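PDB 5J6B: aldehyde dehydrogenase from Burkholderia thailandensis, which probably oxidises aldehydes to carboxylic acids with NADP as the cofactor. Local coordinates for residues 306-310 / 394-398. Sequence-based numbering, arbitrary orientation.
Sequences YDALR and LLERF
Y306 and R397 both carry CG opposite the backbone N (chi1 -174° and -177°), which sends the tyrosine ring out from its helix and the arginine chain out from its strand until the two cross. This is helix-on-sheet packing in what is probably the catalytic domain of the aldehyde dehydrogenase fold: helix 303-319 follows directly on strand 298-302, and its residues 306-310 run nearly antiparallel to residues 394-398 of the neighbouring strand. R397 then continues extended over one face of the Y306 ring, its CG in a CH-pi contact 4.2 Å from the ring centroid. Farther out, the guanidinium is tilted 50° from the ring, and its NH1 makes a long salt bridge of 3.8 Å to D307 OD1, which lies at the guanidinium edge.

L395 meets the outer end of the ring, with CG 3.6 Å from Y306 CE2. Its CD1 reaches L309 CD2 at 4.2 Å, and L309 continues the apolar layer onto L274, V278 and L281 of helix 274-286. E375, on the adjoining strand 368-375, takes a hydrogen bond from Y306 OH on OE2 and forms a salt bridge through OE1 with R310 NH2. Beside that polar end, Y306 OH sits 3.4 Å from L395 CD2.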
ATOM      1  N   TYR A 306      -2.025   0.124 -43.982  1.00 22.95           N
ATOM      2  CA  TYR A 306      -2.360   1.524 -44.222  1.00 25.25           C
ATOM      3  C   TYR A 306      -3.490   1.668 -45.235  1.00 26.99           C
ATOM      4  O   TYR A 306      -4.466   2.386 -44.991  1.00 22.67           O
ATOM      5  CB  TYR A 306      -1.122   2.283 -44.701  1.00 21.11           C
ATOM      6  CG  TYR A 306      -1.348   3.768 -44.827  1.00 26.56           C
ATOM      7  CD1 TYR A 306      -1.794   4.331 -46.024  1.00 26.87           C
ATOM      8  CD2 TYR A 306      -1.126   4.612 -43.749  1.00 22.87           C
ATOM      9  CE1 TYR A 306      -2.006   5.696 -46.135  1.00 25.09           C
ATOM     10  CE2 TYR A 306      -1.335   5.982 -43.854  1.00 24.33           C
ATOM     11  CZ  TYR A 306      -1.774   6.516 -45.045  1.00 24.03           C
ATOM     12  OH  TYR A 306      -1.972   7.880 -45.151  1.00 26.43           O
ATOM     13  N   ASP A 307      -3.365   1.008 -46.387  1.00 25.60           N
ATOM     14  CA  ASP A 307      -4.356   1.183 -47.444  1.00 29.17           C
ATOM     15  C   ASP A 307      -5.730   0.696 -47.003  1.00 28.02           C
ATOM     16  O   ASP A 307      -6.743   1.352 -47.275  1.00 27.62           O
ATOM     17  CB  ASP A 307      -3.920   0.452 -48.713  1.00 28.31           C
ATOM     18  CG  ASP A 307      -2.690   1.058 -49.349  1.00 38.80           C
ATOM     19  OD1 ASP A 307      -2.380   2.242 -49.085  1.00 39.49           O
ATOM     20  OD2 ASP A 307      -2.033   0.339 -50.128  1.00 47.98           O
ATOM     21  N   ALA A 308      -5.787  -0.451 -46.317  1.00 28.72           N
ATOM     22  CA  ALA A 308      -7.081  -0.957 -45.862  1.00 29.02           C
ATOM     23  C   ALA A 308      -7.674  -0.056 -44.782  1.00 26.58           C
ATOM     24  O   ALA A 308      -8.872   0.252 -44.812  1.00 25.88           O
ATOM     25  CB  ALA A 308      -6.933  -2.402 -45.369  1.00 22.71           C
ATOM     26  N   LEU A 309      -6.844   0.394 -43.832  1.00 23.66           N
ATOM     27  CA  LEU A 309      -7.314   1.304 -42.787  1.00 23.55           C
ATOM     28  C   LEU A 309      -7.807   2.615 -43.377  1.00 23.64           C
ATOM     29  O   LEU A 309      -8.842   3.148 -42.950  1.00 20.79           O
ATOM     30  CB  LEU A 309      -6.192   1.585 -41.783  1.00 27.33           C
ATOM     31  CG  LEU A 309      -6.585   2.525 -40.641  1.00 26.63           C
ATOM     32  CD1 LEU A 309      -7.188   1.723 -39.495  1.00 32.71           C
ATOM     33  CD2 LEU A 309      -5.424   3.350 -40.149  1.00 31.27           C
ATOM     34  N   ARG A 310      -7.073   3.147 -44.362  1.00 20.12           N
ATOM     35  CA  ARG A 310      -7.421   4.429 -44.967  1.00 22.18           C
ATOM     36  C   ARG A 310      -8.790   4.377 -45.639  1.00 24.35           C
ATOM     37  O   ARG A 310      -9.610   5.293 -45.479  1.00 22.80           O
ATOM     38  CB  ARG A 310      -6.343   4.829 -45.976  1.00 23.59           C
ATOM     39  CG  ARG A 310      -6.625   6.122 -46.740  1.00 28.22           C
ATOM     40  CD  ARG A 310      -5.816   6.146 -48.040  1.00 34.44           C
ATOM     41  NE  ARG A 310      -5.731   7.478 -48.630  1.00 34.37           N
ATOM     42  CZ  ARG A 310      -6.530   7.931 -49.593  1.00 35.32           C
ATOM     43  NH1 ARG A 310      -7.494   7.161 -50.089  1.00 33.66           N
ATOM     44  NH2 ARG A 310      -6.368   9.162 -50.060  1.00 35.17           N
ATOM     45  N   LEU A 394      -5.563  13.592 -38.584  1.00 17.13           N
ATOM     46  CA  LEU A 394      -4.490  13.555 -39.570  1.00 23.10           C
ATOM     47  C   LEU A 394      -3.935  12.140 -39.638  1.00 20.33           C
ATOM     48  O   LEU A 394      -3.607  11.553 -38.603  1.00 19.08           O
ATOM     49  CB  LEU A 394      -3.370  14.531 -39.204  1.00 25.17           C
ATOM     50  CG  LEU A 394      -3.807  15.857 -38.592  1.00 28.03           C
ATOM     51  CD1 LEU A 394      -2.586  16.698 -38.234  1.00 30.74           C
ATOM     52  CD2 LEU A 394      -4.727  16.603 -39.546  1.00 31.01           C
ATOM     53  N   LEU A 395      -3.829  11.602 -40.848  1.00 20.17           N
ATOM     54  CA  LEU A 395      -3.361  10.239 -41.065  1.00 22.58           C
ATOM     55  C   LEU A 395      -1.940  10.270 -41.622  1.00 24.24           C
ATOM     56  O   LEU A 395      -1.677  10.937 -42.625  1.00 19.54           O
ATOM     57  CB  LEU A 395      -4.306   9.495 -42.017  1.00 19.92           C
ATOM     58  CG  LEU A 395      -3.927   8.064 -42.438  1.00 22.38           C
ATOM     59  CD1 LEU A 395      -3.818   7.113 -41.247  1.00 17.94           C
ATOM     60  CD2 LEU A 395      -4.938   7.535 -43.447  1.00 26.91           C
ATOM     61  N   GLU A 396      -1.019   9.572 -40.964  1.00 21.93           N
ATOM     62  CA  GLU A 396       0.333   9.436 -41.482  1.00 23.17           C
ATOM     63  C   GLU A 396       0.744   7.971 -41.396  1.00 21.99           C
ATOM     64  O   GLU A 396       0.119   7.163 -40.703  1.00 19.33           O
ATOM     65  CB  GLU A 396       1.334  10.338 -40.734  1.00 19.09           C
ATOM     66  CG  GLU A 396       1.492  10.006 -39.242  1.00 18.68           C
ATOM     67  CD  GLU A 396       2.373  11.009 -38.504  1.00 28.93           C
ATOM     68  OE1 GLU A 396       1.880  11.683 -37.564  1.00 20.70           O
ATOM     69  OE2 GLU A 396       3.561  11.131 -38.870  1.00 31.02           O
ATOM     70  N   ARG A 397       1.819   7.650 -42.106  1.00 21.31           N
ATOM     71  CA  ARG A 397       2.228   6.287 -42.400  1.00 23.17           C
ATOM     72  C   ARG A 397       3.616   6.026 -41.829  1.00 26.74           C
ATOM     73  O   ARG A 397       4.503   6.883 -41.927  1.00 25.38           O
ATOM     74  CB  ARG A 397       2.234   6.081 -43.920  1.00 22.57           C
ATOM     75  CG  ARG A 397       2.575   4.702 -44.439  1.00 23.53           C
ATOM     76  CD  ARG A 397       2.555   4.761 -45.967  1.00 26.15           C
ATOM     77  NE  ARG A 397       2.987   3.507 -46.567  1.00 36.43           N
ATOM     78  CZ  ARG A 397       2.245   2.766 -47.386  1.00 48.17           C
ATOM     79  NH1 ARG A 397       1.017   3.154 -47.729  1.00 42.70           N
ATOM     80  NH2 ARG A 397       2.748   1.636 -47.876  1.00 48.41           N
ATOM     81  N   PHE A 398       3.817   4.846 -41.244  1.00 19.03           N
ATOM     82  CA  PHE A 398       5.148   4.465 -40.765  1.00 22.07           C
ATOM     83  C   PHE A 398       5.392   2.991 -41.052  1.00 21.08           C
ATOM     84  O   PHE A 398       4.495   2.260 -41.484  1.00 21.16           O
ATOM     85  CB  PHE A 398       5.323   4.733 -39.259  1.00 20.45           C
ATOM     86  CG  PHE A 398       4.749   3.646 -38.374  1.00 23.77           C
ATOM     87  CD1 PHE A 398       3.379   3.587 -38.116  1.00 16.87           C
ATOM     88  CD2 PHE A 398       5.579   2.687 -37.805  1.00 18.11           C
ATOM     89  CE1 PHE A 398       2.857   2.585 -37.300  1.00 24.38           C
ATOM     90  CE2 PHE A 398       5.068   1.677 -36.999  1.00 22.97           C
ATOM     91  CZ  PHE A 398       3.715   1.623 -36.740  1.00 22.91           C
TER